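Local coordinates for coenzyme Q-binding protein COQ10 START domain-containing protein (Thermus thermophilus, PDB 2D4R) that is of unknown function but, as a putative member of the START domain superfamily, probably binds a lipid or similar hydrophobic ligand, at residues A[3-8]-A[101-106]; A[33-38]-A[50-55]; A[59-64]-A[81-86]; A[74-79]-A[88-93]. One frame throughout, in Å; residues are numbered along the deposited sequence.

Contact 1 (A[3-8]-A[101-106]); sequences EVRAER and RVVLTL
Glu7 is the carboxylate shared by two arginines on the outer face of this antiparallel pair. Its OE2 accepts a hydrogen bond from Arg5 NH1 at 3.1 Å within a salt bridge; the donor stands above the carboxylate plane, while OE2 lies close to the guanidinium plane. Across the strands, Glu7 OE1 pairs with Arg101 NE at 3.4 Å, the two flat groups being turned 78° apart. Arg5 gets there by bending at chi2 and chi3, which also brings NH1 to within 3.3 Å of Val103 CG1. Arg101 has a second partner, Glu96, at NH2. Beneath this network three hydrogen-bonded pairs, Val4-Leu106, Ala6-Leu104 and Arg8-Val102, fix the register; Leu104 N to Ala6 O is the straightest bond, at 177°. On the opposite face Val4 packs on Gln124, Gln128 and Val131 of C-terminal helix 120-144, consistent with the helix-grip fold of START proteins, and Leu104 on Trp91 of strand 86-95. Within the chain, strand 3-10 is outermost on this side of the sheet, strand 100-109 its inner neighbour.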
loop_
_atom_site.group_PDB
_atom_site.type_symbol
_atom_site.label_atom_id
_atom_site.label_comp_id
_atom_site.label_asym_id
_atom_site.label_seq_id
_atom_site.Cartn_x
_atom_site.Cartn_y
_atom_site.Cartn_z
ATOM N N GLU A 3 9.121 10.115 -4.672
ATOM C CA GLU A 3 7.741 9.851 -4.269
ATOM C C GLU A 3 6.871 9.414 -5.441
ATOM O O GLU A 3 7.111 9.793 -6.580
ATOM C CB GLU A 3 7.139 11.101 -3.625
ATOM C CG GLU A 3 5.693 10.957 -3.194
ATOM C CD GLU A 3 4.944 12.284 -3.234
ATOM O OE1 GLU A 3 4.663 12.840 -2.148
ATOM O OE2 GLU A 3 4.635 12.768 -4.349
ATOM N N VAL A 4 5.866 8.603 -5.144
ATOM C CA VAL A 4 4.880 8.142 -6.117
ATOM C C VAL A 4 3.499 8.331 -5.488
ATOM O O VAL A 4 3.363 8.324 -4.273
ATOM C CB VAL A 4 5.108 6.644 -6.458
ATOM C CG1 VAL A 4 3.870 6.049 -7.080
ATOM C CG2 VAL A 4 6.268 6.501 -7.424
ATOM N N ARG A 5 2.476 8.528 -6.302
ATOM C CA ARG A 5 1.120 8.560 -5.771
ATOM C C ARG A 5 0.131 8.037 -6.784
ATOM O O ARG A 5 0.209 8.360 -7.969
ATOM C CB ARG A 5 0.739 9.977 -5.375
ATOM C CG ARG A 5 0.951 10.980 -6.465
ATOM C CD ARG A 5 -0.357 11.274 -7.147
ATOM N NE ARG A 5 -1.399 11.614 -6.182
ATOM C CZ ARG A 5 -2.642 11.932 -6.527
ATOM N NH1 ARG A 5 -3.543 12.231 -5.598
ATOM N NH2 ARG A 5 -2.974 11.945 -7.811
ATOM N N ALA A 6 -0.791 7.212 -6.307
ATOM C CA ALA A 6 -1.835 6.665 -7.146
ATOM C C ALA A 6 -3.166 7.137 -6.587
ATOM O O ALA A 6 -3.282 7.414 -5.389
ATOM C CB ALA A 6 -1.764 5.152 -7.141
ATOM N N GLU A 7 -4.163 7.227 -7.464
ATOM C CA GLU A 7 -5.485 7.745 -7.127
ATOM C C GLU A 7 -6.495 6.839 -7.816
ATOM O O GLU A 7 -6.331 6.499 -8.985
ATOM C CB GLU A 7 -5.615 9.178 -7.652
ATOM C CG GLU A 7 -6.767 9.994 -7.096
ATOM C CD GLU A 7 -6.668 11.461 -7.489
ATOM O OE1 GLU A 7 -6.780 11.763 -8.697
ATOM O OE2 GLU A 7 -6.473 12.311 -6.592
ATOM N N ARG A 8 -7.534 6.431 -7.099
ATOM C CA ARG A 8 -8.487 5.502 -7.678
ATOM C C ARG A 8 -9.874 5.666 -7.060
ATOM O O ARG A 8 -10.013 5.802 -5.831
ATOM C CB ARG A 8 -7.983 4.069 -7.491
ATOM C CG ARG A 8 -8.747 3.013 -8.271
ATOM C CD ARG A 8 -7.966 1.720 -8.288
ATOM N NE ARG A 8 -8.651 0.644 -8.992
ATOM C CZ ARG A 8 -8.574 0.443 -10.302
ATOM N NH1 ARG A 8 -9.226 -0.569 -10.860
ATOM N NH2 ARG A 8 -7.852 1.261 -11.056
ATOM N N ARG A 101 -12.887 8.213 -3.287
ATOM C CA ARG A 101 -11.637 8.491 -3.973
ATOM C C ARG A 101 -10.485 8.115 -3.043
ATOM O O ARG A 101 -10.225 8.795 -2.037
ATOM C CB ARG A 101 -11.551 9.967 -4.351
ATOM C CG ARG A 101 -10.263 10.312 -5.077
ATOM C CD ARG A 101 -10.523 11.028 -6.380
ATOM N NE ARG A 101 -9.725 10.463 -7.462
ATOM C CZ ARG A 101 -10.207 9.661 -8.407
ATOM N NH1 ARG A 101 -9.403 9.190 -9.356
ATOM N NH2 ARG A 101 -11.495 9.336 -8.414
ATOM N N VAL A 102 -9.807 7.019 -3.372
ATOM C CA VAL A 102 -8.689 6.555 -2.569
ATOM C C VAL A 102 -7.385 7.136 -3.098
ATOM O O VAL A 102 -7.091 7.046 -4.296
ATOM C CB VAL A 102 -8.609 5.009 -2.560
ATOM C CG1 VAL A 102 -7.435 4.546 -1.712
ATOM C CG2 VAL A 102 -9.895 4.428 -1.991
ATOM N N VAL A 103 -6.617 7.747 -2.199
ATOM C CA VAL A 103 -5.335 8.335 -2.565
ATOM C C VAL A 103 -4.189 7.682 -1.802
ATOM O O VAL A 103 -4.177 7.656 -0.573
ATOM C CB VAL A 103 -5.309 9.842 -2.278
ATOM C CG1 VAL A 103 -4.043 10.454 -2.864
ATOM C CG2 VAL A 103 -6.562 10.496 -2.837
ATOM N N LEU A 104 -3.224 7.160 -2.546
ATOM C CA LEU A 104 -2.091 6.468 -1.951
ATOM C C LEU A 104 -0.785 7.166 -2.308
ATOM O O LEU A 104 -0.414 7.259 -3.478
ATOM C CB LEU A 104 -2.048 5.013 -2.432
ATOM C CG LEU A 104 -0.853 4.169 -1.992
ATOM C CD1 LEU A 104 -0.703 4.237 -0.485
ATOM C CD2 LEU A 104 -1.049 2.729 -2.455
ATOM N N THR A 105 -0.084 7.640 -1.288
ATOM C CA THR A 105 1.141 8.396 -1.481
ATOM C C THR A 105 2.295 7.635 -0.841
ATOM O O THR A 105 2.215 7.241 0.333
ATOM C CB THR A 105 1.020 9.772 -0.801
ATOM O OG1 THR A 105 -0.241 10.351 -1.143
ATOM C CG2 THR A 105 2.140 10.697 -1.237
ATOM N N LEU A 106 3.371 7.450 -1.603
ATOM C CA LEU A 106 4.499 6.624 -1.173
ATOM C C LEU A 106 5.856 7.291 -1.423
ATOM O O LEU A 106 6.264 7.505 -2.565
ATOM C CB LEU A 106 4.449 5.275 -1.895
ATOM C CG LEU A 106 5.609 4.301 -1.676
ATOM C CD1 LEU A 106 5.807 4.005 -0.196
ATOM C CD2 LEU A 106 5.325 3.035 -2.441
#

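Contact 2 (A[33-38]-A[50-55]); sequences EVESLE and RWVAVA
The Trp51 indole carries the isobutyl group of Leu37 on one face, while its ring also stacks with Trp62 of the next strand. Leu37 CD1 makes a CH-pi contact 3.6 Å from the centroid of the six-membered ring, only 12° off the normal. Val34 CG2 approaches the same ring obliquely, 4.0 Å from Trp51 CZ3, and Trp51 NE1 is held by Ser49. This is the beta hairpin of strands 34-43 and 46-55, interrupted by a classic beta bulge: Glu35 and Ser36 both face Val52, and the register slips by one residue. Val52 O therefore accepts twice, from Glu35 N at 2.8 Å and from Ser36 N at 3.2 Å, the latter on a lone pair. Past the bulge, pairing is regular from Ser36-Val52 through Leu37-Trp51 to Glu38-Arg50. An alanine in place of Trp51 would remove the surface beneath Leu37 and beside Val34, and would probably loosen the packing between this hairpin and Trp62. On the face away from the indole, Glu38 and Arg50 run side by side in a long salt bridge, their carboxylate and guanidinium planes nearly perpendicular. Ser36 OG sits 3.0 Å from Val52 CG2, in a close polar-to-methyl contact. A water 2.8 Å from Ser36 OG donates a hydrogen bond to Arg50 O, at 2.6 Å.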
loop_
_atom_site.group_PDB
_atom_site.type_symbol
_atom_site.label_atom_id
_atom_site.label_comp_id
_atom_site.label_asym_id
_atom_site.label_seq_id
_atom_site.Cartn_x
_atom_site.Cartn_y
_atom_site.Cartn_z
ATOM N N GLU A 33 1.075 -8.409 -7.021
ATOM C CA GLU A 33 2.517 -8.211 -6.977
ATOM C C GLU A 33 3.068 -8.532 -5.592
ATOM O O GLU A 33 4.281 -8.472 -5.364
ATOM C CB GLU A 33 2.859 -6.766 -7.347
ATOM C CG GLU A 33 2.073 -6.215 -8.516
ATOM C CD GLU A 33 2.789 -5.075 -9.211
ATOM O OE1 GLU A 33 3.336 -4.203 -8.505
ATOM O OE2 GLU A 33 2.807 -5.057 -10.461
ATOM N N VAL A 34 2.166 -8.861 -4.669
ATOM C CA VAL A 34 2.550 -9.236 -3.315
ATOM C C VAL A 34 2.506 -10.743 -3.166
ATOM O O VAL A 34 1.490 -11.372 -3.465
ATOM C CB VAL A 34 1.607 -8.614 -2.269
ATOM C CG1 VAL A 34 1.843 -9.243 -0.915
ATOM C CG2 VAL A 34 1.845 -7.118 -2.194
ATOM N N GLU A 35 3.613 -11.311 -2.692
ATOM C CA GLU A 35 3.748 -12.750 -2.514
ATOM C C GLU A 35 3.323 -13.166 -1.108
ATOM O O GLU A 35 2.688 -14.201 -0.921
ATOM C CB GLU A 35 5.197 -13.164 -2.746
ATOM C CG GLU A 35 5.480 -14.611 -2.396
ATOM C CD GLU A 35 6.908 -14.844 -1.932
ATOM O OE1 GLU A 35 7.788 -15.062 -2.792
ATOM O OE2 GLU A 35 7.150 -14.813 -0.704
ATOM N N SER A 36 3.692 -12.362 -0.117
ATOM C CA SER A 36 3.321 -12.634 1.268
ATOM C C SER A 36 3.094 -11.339 2.053
ATOM O O SER A 36 3.876 -10.397 1.966
ATOM C CB SER A 36 4.393 -13.484 1.963
ATOM O OG SER A 36 5.607 -12.783 2.113
ATOM N N LEU A 37 2.009 -11.300 2.815
ATOM C CA LEU A 37 1.736 -10.166 3.677
ATOM C C LEU A 37 1.161 -10.688 4.989
ATOM O O LEU A 37 0.023 -11.148 5.044
ATOM C CB LEU A 37 0.747 -9.211 2.993
ATOM C CG LEU A 37 0.716 -7.752 3.458
ATOM C CD1 LEU A 37 -0.451 -7.012 2.785
ATOM C CD2 LEU A 37 0.580 -7.702 4.969
ATOM N N GLU A 38 1.964 -10.622 6.043
ATOM C CA GLU A 38 1.550 -11.137 7.339
ATOM C C GLU A 38 1.533 -10.056 8.424
ATOM O O GLU A 38 2.531 -9.378 8.667
ATOM C CB GLU A 38 2.458 -12.307 7.761
ATOM C CG GLU A 38 3.857 -12.305 7.138
ATOM C CD GLU A 38 4.602 -13.638 7.295
ATOM O OE1 GLU A 38 5.851 -13.637 7.206
ATOM O OE2 GLU A 38 3.946 -14.687 7.499
ATOM N N ARG A 50 4.604 -7.754 7.779
ATOM C CA ARG A 50 5.774 -8.167 7.008
ATOM C C ARG A 50 5.377 -8.380 5.547
ATOM O O ARG A 50 4.567 -9.241 5.237
ATOM C CB ARG A 50 6.361 -9.466 7.588
ATOM C CG ARG A 50 7.558 -10.038 6.809
ATOM C CD ARG A 50 8.093 -11.337 7.432
ATOM N NE ARG A 50 8.052 -11.345 8.899
ATOM C CZ ARG A 50 9.042 -10.932 9.691
ATOM N NH1 ARG A 50 10.170 -10.468 9.167
ATOM N NH2 ARG A 50 8.904 -10.979 11.012
ATOM N N TRP A 51 5.946 -7.578 4.658
ATOM C CA TRP A 51 5.624 -7.671 3.240
ATOM C C TRP A 51 6.748 -8.370 2.467
ATOM O O TRP A 51 7.936 -8.153 2.725
ATOM C CB TRP A 51 5.387 -6.269 2.644
ATOM C CG TRP A 51 4.169 -5.524 3.192
ATOM C CD1 TRP A 51 3.922 -5.208 4.495
ATOM C CD2 TRP A 51 3.061 -4.988 2.436
ATOM N NE1 TRP A 51 2.744 -4.513 4.600
ATOM C CE2 TRP A 51 2.195 -4.363 3.354
ATOM C CE3 TRP A 51 2.722 -4.980 1.073
ATOM C CZ2 TRP A 51 1.003 -3.732 2.957
ATOM C CZ3 TRP A 51 1.541 -4.357 0.679
ATOM C CH2 TRP A 51 0.697 -3.741 1.622
ATOM N N VAL A 52 6.358 -9.216 1.520
ATOM C CA VAL A 52 7.255 -9.623 0.458
ATOM C C VAL A 52 6.578 -9.354 -0.868
ATOM O O VAL A 52 5.505 -9.879 -1.141
ATOM C CB VAL A 52 7.617 -11.135 0.533
ATOM C CG1 VAL A 52 8.517 -11.503 -0.655
ATOM C CG2 VAL A 52 8.316 -11.455 1.849
ATOM N N ALA A 53 7.218 -8.529 -1.686
ATOM C CA ALA A 53 6.686 -8.170 -2.988
ATOM C C ALA A 53 7.649 -8.642 -4.064
ATOM O O ALA A 53 8.843 -8.854 -3.811
ATOM C CB ALA A 53 6.483 -6.641 -3.077
ATOM N N VAL A 54 7.127 -8.823 -5.270
ATOM C CA VAL A 54 7.991 -9.135 -6.390
ATOM C C VAL A 54 7.960 -8.025 -7.420
ATOM O O VAL A 54 6.907 -7.546 -7.811
ATOM C CB VAL A 54 7.607 -10.472 -7.047
ATOM C CG1 VAL A 54 7.548 -11.559 -5.977
ATOM C CG2 VAL A 54 6.289 -10.349 -7.785
ATOM N N ALA A 55 9.144 -7.592 -7.819
ATOM C CA ALA A 55 9.301 -6.717 -8.962
ATOM C C ALA A 55 10.433 -7.285 -9.811
ATOM O O ALA A 55 11.547 -7.461 -9.322
ATOM C CB ALA A 55 9.636 -5.301 -8.492
HETATM O O HOH W 1 5.420 -11.579 4.613
#

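Contact 3 (A[59-64]-A[81-86]); sequences KVRWLE and EGDFDR
Asp83 OD2 takes one hydrogen bond across this contact, from Arg61 N at 2.8 Å and 167°, from above the carboxylate plane. Asp83 N returns a bond to Arg61 O, also 2.8 Å, nearly along the C=O axis, so Asp83 engages both backbone N and O of Arg61. Replacing Asp83 with an alanine would remove the acceptor for Arg61 N and probably weaken the hold of the turn on strand 58-69. Beside these bonds, the edge of Phe84 meets the face of Trp62 in a T-shaped pair, centroids 5.6 Å apart and planes at 83°. Phe84 CE1 also touches Val60 CG1 at 3.6 Å. Trp62 NE1 donates to Glu64 OE2, which holds the indole's rotation. Gly82 passes 3.8 Å from Trp62, CA to CA, where a CB would clash. Leu63 N donates to Glu81 O at 2.9 Å, at the corner of the chain. This is the open end of a beta hairpin, strands 58-69 and 74-82, where backbone pairing gives way to one backbone and one carboxylate bond from Asp83.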
loop_
_atom_site.group_PDB
_atom_site.type_symbol
_atom_site.label_atom_id
_atom_site.label_comp_id
_atom_site.label_asym_id
_atom_site.label_seq_id
_atom_site.Cartn_x
_atom_site.Cartn_y
_atom_site.Cartn_z
ATOM N N LYS A 59 12.672 -10.660 -5.286
ATOM C CA LYS A 59 11.750 -10.204 -4.269
ATOM C C LYS A 59 12.324 -9.082 -3.409
ATOM O O LYS A 59 13.526 -8.990 -3.184
ATOM C CB LYS A 59 11.291 -11.387 -3.398
ATOM C CG LYS A 59 12.399 -12.192 -2.733
ATOM C CD LYS A 59 11.839 -13.244 -1.760
ATOM C CE LYS A 59 11.459 -14.552 -2.448
ATOM N NZ LYS A 59 12.638 -15.244 -3.062
ATOM N N VAL A 60 11.432 -8.215 -2.952
ATOM C CA VAL A 60 11.783 -7.127 -2.064
ATOM C C VAL A 60 10.983 -7.312 -0.781
ATOM O O VAL A 60 9.778 -7.513 -0.837
ATOM C CB VAL A 60 11.457 -5.772 -2.726
ATOM C CG1 VAL A 60 11.728 -4.632 -1.764
ATOM C CG2 VAL A 60 12.311 -5.600 -3.981
ATOM N N ARG A 61 11.664 -7.264 0.366
ATOM C CA ARG A 61 11.075 -7.624 1.652
ATOM C C ARG A 61 11.201 -6.455 2.626
ATOM O O ARG A 61 12.261 -5.848 2.746
ATOM C CB ARG A 61 11.803 -8.834 2.253
ATOM C CG ARG A 61 11.901 -10.036 1.351
ATOM C CD ARG A 61 12.984 -10.989 1.826
ATOM N NE ARG A 61 14.074 -11.081 0.854
ATOM C CZ ARG A 61 14.425 -12.197 0.217
ATOM N NH1 ARG A 61 13.775 -13.331 0.452
ATOM N NH2 ARG A 61 15.420 -12.177 -0.665
ATOM N N TRP A 62 10.121 -6.138 3.328
ATOM C CA TRP A 62 10.224 -5.144 4.379
ATOM C C TRP A 62 9.210 -5.371 5.489
ATOM O O TRP A 62 8.207 -6.071 5.308
ATOM C CB TRP A 62 10.082 -3.726 3.799
ATOM C CG TRP A 62 8.710 -3.369 3.337
ATOM C CD1 TRP A 62 7.787 -2.600 4.009
ATOM C CD2 TRP A 62 8.106 -3.711 2.082
ATOM N NE1 TRP A 62 6.654 -2.439 3.244
ATOM C CE2 TRP A 62 6.820 -3.108 2.058
ATOM C CE3 TRP A 62 8.525 -4.468 0.969
ATOM C CZ2 TRP A 62 5.957 -3.231 0.966
ATOM C CZ3 TRP A 62 7.664 -4.589 -0.117
ATOM C CH2 TRP A 62 6.390 -3.969 -0.110
ATOM N N LEU A 63 9.495 -4.792 6.650
ATOM C CA LEU A 63 8.511 -4.714 7.708
ATOM C C LEU A 63 7.890 -3.326 7.653
ATOM O O LEU A 63 8.554 -2.364 7.293
ATOM C CB LEU A 63 9.176 -4.979 9.061
ATOM C CG LEU A 63 9.599 -6.452 9.218
ATOM C CD1 LEU A 63 10.758 -6.582 10.194
ATOM C CD2 LEU A 63 8.409 -7.278 9.695
ATOM N N GLU A 64 6.607 -3.235 7.984
ATOM C CA GLU A 64 5.871 -1.990 7.831
ATOM C C GLU A 64 5.023 -1.735 9.060
ATOM O O GLU A 64 4.333 -2.624 9.545
ATOM C CB GLU A 64 4.972 -2.047 6.593
ATOM C CG GLU A 64 4.347 -0.707 6.215
ATOM C CD GLU A 64 3.491 -0.796 4.966
ATOM O OE1 GLU A 64 2.250 -0.790 5.086
ATOM O OE2 GLU A 64 4.062 -0.879 3.865
ATOM N N GLU A 81 12.457 -1.268 9.095
ATOM C CA GLU A 81 13.487 -2.180 8.628
ATOM C C GLU A 81 13.053 -2.980 7.399
ATOM O O GLU A 81 11.858 -3.166 7.135
ATOM C CB GLU A 81 13.904 -3.129 9.754
ATOM C CG GLU A 81 12.921 -4.246 10.029
ATOM C CD GLU A 81 13.139 -4.934 11.378
ATOM O OE1 GLU A 81 13.763 -6.017 11.406
ATOM O OE2 GLU A 81 12.678 -4.399 12.413
ATOM N N GLY A 82 14.044 -3.450 6.649
ATOM C CA GLY A 82 13.760 -4.185 5.439
ATOM C C GLY A 82 14.697 -3.747 4.351
ATOM O O GLY A 82 15.771 -3.236 4.629
ATOM N N ASP A 83 14.284 -3.940 3.108
ATOM C CA ASP A 83 15.140 -3.658 1.957
ATOM C C ASP A 83 15.196 -2.177 1.552
ATOM O O ASP A 83 16.162 -1.735 0.941
ATOM C CB ASP A 83 14.680 -4.498 0.756
ATOM C CG ASP A 83 14.958 -5.990 0.933
ATOM O OD1 ASP A 83 15.700 -6.370 1.865
ATOM O OD2 ASP A 83 14.431 -6.780 0.123
ATOM N N PHE A 84 14.159 -1.423 1.879
ATOM C CA PHE A 84 14.149 0.011 1.597
ATOM C C PHE A 84 14.863 0.780 2.718
ATOM O O PHE A 84 14.754 0.425 3.895
ATOM C CB PHE A 84 12.710 0.530 1.475
ATOM C CG PHE A 84 11.956 0.019 0.260
ATOM C CD1 PHE A 84 11.079 -1.063 0.368
ATOM C CD2 PHE A 84 12.098 0.639 -0.980
ATOM C CE1 PHE A 84 10.357 -1.518 -0.739
ATOM C CE2 PHE A 84 11.373 0.191 -2.097
ATOM C CZ PHE A 84 10.506 -0.885 -1.978
ATOM N N ASP A 85 15.592 1.825 2.356
ATOM C CA ASP A 85 16.101 2.751 3.354
ATOM C C ASP A 85 14.942 3.560 3.874
ATOM O O ASP A 85 14.917 3.975 5.035
ATOM C CB ASP A 85 17.129 3.691 2.748
ATOM C CG ASP A 85 18.325 2.951 2.180
ATOM O OD1 ASP A 85 18.843 3.402 1.140
ATOM O OD2 ASP A 85 18.739 1.923 2.766
ATOM N N ARG A 86 13.970 3.778 3.003
ATOM C CA ARG A 86 12.788 4.531 3.369
ATOM C C ARG A 86 11.590 3.988 2.599
ATOM O O ARG A 86 11.663 3.761 1.389
ATOM C CB ARG A 86 13.018 6.007 3.052
ATOM C CG ARG A 86 11.911 6.948 3.456
ATOM C CD ARG A 86 12.307 8.374 3.087
ATOM N NE ARG A 86 11.461 9.379 3.715
ATOM C CZ ARG A 86 11.546 10.684 3.477
ATOM N NH1 ARG A 86 12.444 11.153 2.617
ATOM N NH2 ARG A 86 10.735 11.521 4.109
#

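Contact 4 (A[74-79]-A[88-93]); sequences RNRFFS and EGTWVF
Among backbone interactions, two hydrogen-bonded antiparallel pairs carry the hairpin of strands 74-82 and 86-95. Asn75 N meets Trp91 O at 2.9 Å, nearly along the C=O axis, whereas the return bond from Trp91 N to Asn75 O is longer and bent, 3.3 Å and 137°, with its donor above the carbonyl plane. Phe77 N to Gly89 O and Gly89 N to Phe77 O are both 3.1 Å.

Aromatic contacts centre on Phe77. With CG in the crowded position between backbone N and carbonyl carbon (chi1 66°), its ring folds back across the partner strand, and Gly89 N stands 3.5 Å above the ring plane, over its centre. A CB at Gly89 would be tight against Phe77 CZ, and the glycine's backbone angles are unfavourable to other residues. Phe77 CE1 also reaches Trp91 CD1 at 3.6 Å, the rings meeting obliquely.

Polar and aliphatic side chains meet on the other face: Arg76 runs alongside Thr90, its NH2 3.3 Å from Thr90 CG2, and Glu88 lies at the edge of the Phe78 ring while pairing with Arg86. Strand 58-69 flanks one side and strand 100-109 the other, while Trp91 packs on Leu134, Leu135 and Leu138 of helix 120-144.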
loop_
_atom_site.group_PDB
_atom_site.type_symbol
_atom_site.label_atom_id
_atom_site.label_comp_id
_atom_site.label_asym_id
_atom_site.label_seq_id
_atom_site.Cartn_x
_atom_site.Cartn_y
_atom_site.Cartn_z
ATOM N N ARG A 74 -8.118 7.632 7.529
ATOM C CA ARG A 74 -6.775 7.777 6.965
ATOM C C ARG A 74 -5.835 6.810 7.682
ATOM O O ARG A 74 -6.124 6.340 8.782
ATOM C CB ARG A 74 -6.198 9.184 7.171
ATOM C CG ARG A 74 -7.101 10.384 7.036
ATOM C CD ARG A 74 -6.202 11.628 7.004
ATOM N NE ARG A 74 -6.925 12.874 7.236
ATOM C CZ ARG A 74 -6.736 13.676 8.281
ATOM N NH1 ARG A 74 -5.837 13.373 9.211
ATOM N NH2 ARG A 74 -7.449 14.787 8.394
ATOM N N ASN A 75 -4.697 6.539 7.057
ATOM C CA ASN A 75 -3.657 5.742 7.673
ATOM C C ASN A 75 -2.296 6.362 7.360
ATOM O O ASN A 75 -2.145 7.062 6.366
ATOM C CB ASN A 75 -3.738 4.321 7.134
ATOM C CG ASN A 75 -2.385 3.665 7.010
ATOM O OD1 ASN A 75 -1.791 3.644 5.933
ATOM N ND2 ASN A 75 -1.889 3.121 8.112
ATOM N N ARG A 76 -1.322 6.130 8.229
ATOM C CA ARG A 76 0.066 6.476 7.949
ATOM C C ARG A 76 0.926 5.229 8.139
ATOM O O ARG A 76 0.694 4.454 9.064
ATOM C CB ARG A 76 0.555 7.568 8.903
ATOM C CG ARG A 76 0.502 8.961 8.350
ATOM C CD ARG A 76 0.659 9.997 9.456
ATOM N NE ARG A 76 -0.087 11.209 9.135
ATOM C CZ ARG A 76 0.153 11.970 8.071
ATOM N NH1 ARG A 76 -0.572 13.053 7.849
ATOM N NH2 ARG A 76 1.125 11.647 7.228
ATOM N N PHE A 77 1.916 5.037 7.271
ATOM C CA PHE A 77 2.787 3.873 7.383
ATOM C C PHE A 77 4.250 4.218 7.162
ATOM O O PHE A 77 4.572 5.198 6.496
ATOM C CB PHE A 77 2.337 2.770 6.402
ATOM C CG PHE A 77 2.485 3.134 4.952
ATOM C CD1 PHE A 77 1.506 3.884 4.305
ATOM C CD2 PHE A 77 3.605 2.739 4.236
ATOM C CE1 PHE A 77 1.639 4.239 2.968
ATOM C CE2 PHE A 77 3.748 3.089 2.894
ATOM C CZ PHE A 77 2.756 3.844 2.262
ATOM N N PHE A 78 5.134 3.408 7.731
ATOM C CA PHE A 78 6.564 3.669 7.668
ATOM C C PHE A 78 7.259 2.323 7.854
ATOM O O PHE A 78 6.800 1.505 8.641
ATOM C CB PHE A 78 6.936 4.669 8.789
ATOM C CG PHE A 78 8.422 4.975 8.918
ATOM C CD1 PHE A 78 8.951 6.160 8.405
ATOM C CD2 PHE A 78 9.278 4.102 9.591
ATOM C CE1 PHE A 78 10.310 6.471 8.560
ATOM C CE2 PHE A 78 10.642 4.410 9.751
ATOM C CZ PHE A 78 11.152 5.595 9.234
ATOM N N SER A 79 8.341 2.083 7.117
ATOM C CA SER A 79 9.133 0.866 7.303
ATOM C C SER A 79 10.360 1.154 8.148
ATOM O O SER A 79 11.217 1.946 7.758
ATOM C CB SER A 79 9.598 0.301 5.963
ATOM O OG SER A 79 10.341 -0.879 6.190
ATOM N N GLU A 88 7.439 4.846 3.134
ATOM C CA GLU A 88 6.454 5.505 3.973
ATOM C C GLU A 88 5.448 6.312 3.155
ATOM O O GLU A 88 5.701 6.678 1.993
ATOM C CB GLU A 88 7.160 6.435 4.966
ATOM C CG GLU A 88 7.851 7.622 4.308
ATOM C CD GLU A 88 8.607 8.488 5.298
ATOM O OE1 GLU A 88 9.850 8.502 5.233
ATOM O OE2 GLU A 88 7.969 9.155 6.141
ATOM N N GLY A 89 4.309 6.602 3.776
ATOM C CA GLY A 89 3.288 7.335 3.068
ATOM C C GLY A 89 1.945 7.304 3.760
ATOM O O GLY A 89 1.844 7.084 4.962
ATOM N N THR A 90 0.893 7.523 2.998
ATOM C CA THR A 90 -0.428 7.582 3.584
ATOM C C THR A 90 -1.405 6.929 2.632
ATOM O O THR A 90 -1.221 6.984 1.424
ATOM C CB THR A 90 -0.865 9.033 3.819
ATOM O OG1 THR A 90 -0.959 9.688 2.554
ATOM C CG2 THR A 90 0.144 9.770 4.711
ATOM N N TRP A 91 -2.417 6.277 3.196
ATOM C CA TRP A 91 -3.652 5.962 2.480
ATOM C C TRP A 91 -4.741 6.900 3.028
ATOM O O TRP A 91 -4.957 6.975 4.243
ATOM C CB TRP A 91 -4.090 4.513 2.733
ATOM C CG TRP A 91 -3.112 3.440 2.290
ATOM C CD1 TRP A 91 -1.824 3.270 2.717
ATOM C CD2 TRP A 91 -3.388 2.335 1.414
ATOM N NE1 TRP A 91 -1.290 2.131 2.174
ATOM C CE2 TRP A 91 -2.226 1.535 1.373
ATOM C CE3 TRP A 91 -4.505 1.945 0.665
ATOM C CZ2 TRP A 91 -2.148 0.364 0.620
ATOM C CZ3 TRP A 91 -4.428 0.777 -0.088
ATOM C CH2 TRP A 91 -3.255 -0.000 -0.101
ATOM N N VAL A 92 -5.418 7.621 2.143
ATOM C CA VAL A 92 -6.561 8.427 2.563
ATOM C C VAL A 92 -7.787 8.099 1.720
ATOM O O VAL A 92 -7.679 7.767 0.537
ATOM C CB VAL A 92 -6.267 9.963 2.462
ATOM C CG1 VAL A 92 -5.105 10.335 3.402
ATOM C CG2 VAL A 92 -5.951 10.360 0.995
ATOM N N PHE A 93 -8.952 8.180 2.348
ATOM C CA PHE A 93 -10.177 7.744 1.716
ATOM C C PHE A 93 -11.158 8.898 1.734
ATOM O O PHE A 93 -11.693 9.277 2.772
ATOM C CB PHE A 93 -10.727 6.519 2.452
ATOM C CG PHE A 93 -9.734 5.387 2.550
ATOM C CD1 PHE A 93 -8.628 5.487 3.395
ATOM C CD2 PHE A 93 -9.884 4.237 1.779
ATOM C CE1 PHE A 93 -7.692 4.465 3.465
ATOM C CE2 PHE A 93 -8.953 3.211 1.843
ATOM C CZ PHE A 93 -7.850 3.324 2.688
#

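From the N terminus, strand 3-10 has to wait for residues 101-106 before contact 1 closes, and the other three contacts are nested within that long loop. Contact 2 closes first, as the short hairpin of 33-38 with 50-55. Contact 3 opens next along the chain at 59-64, and contact 4 opens at 74-79 before contact 3 has closed at 81-86, so these two cross and share strand 74-82. Contacts 2 and 3 meet through adjacent strands, as do contacts 4 and 1; contacts 1 and 2 lie on opposite sides of the chain's centre, about 19 Å apart between centres. Together they span one antiparallel sheet, from strand 34-43 to strand 3-10.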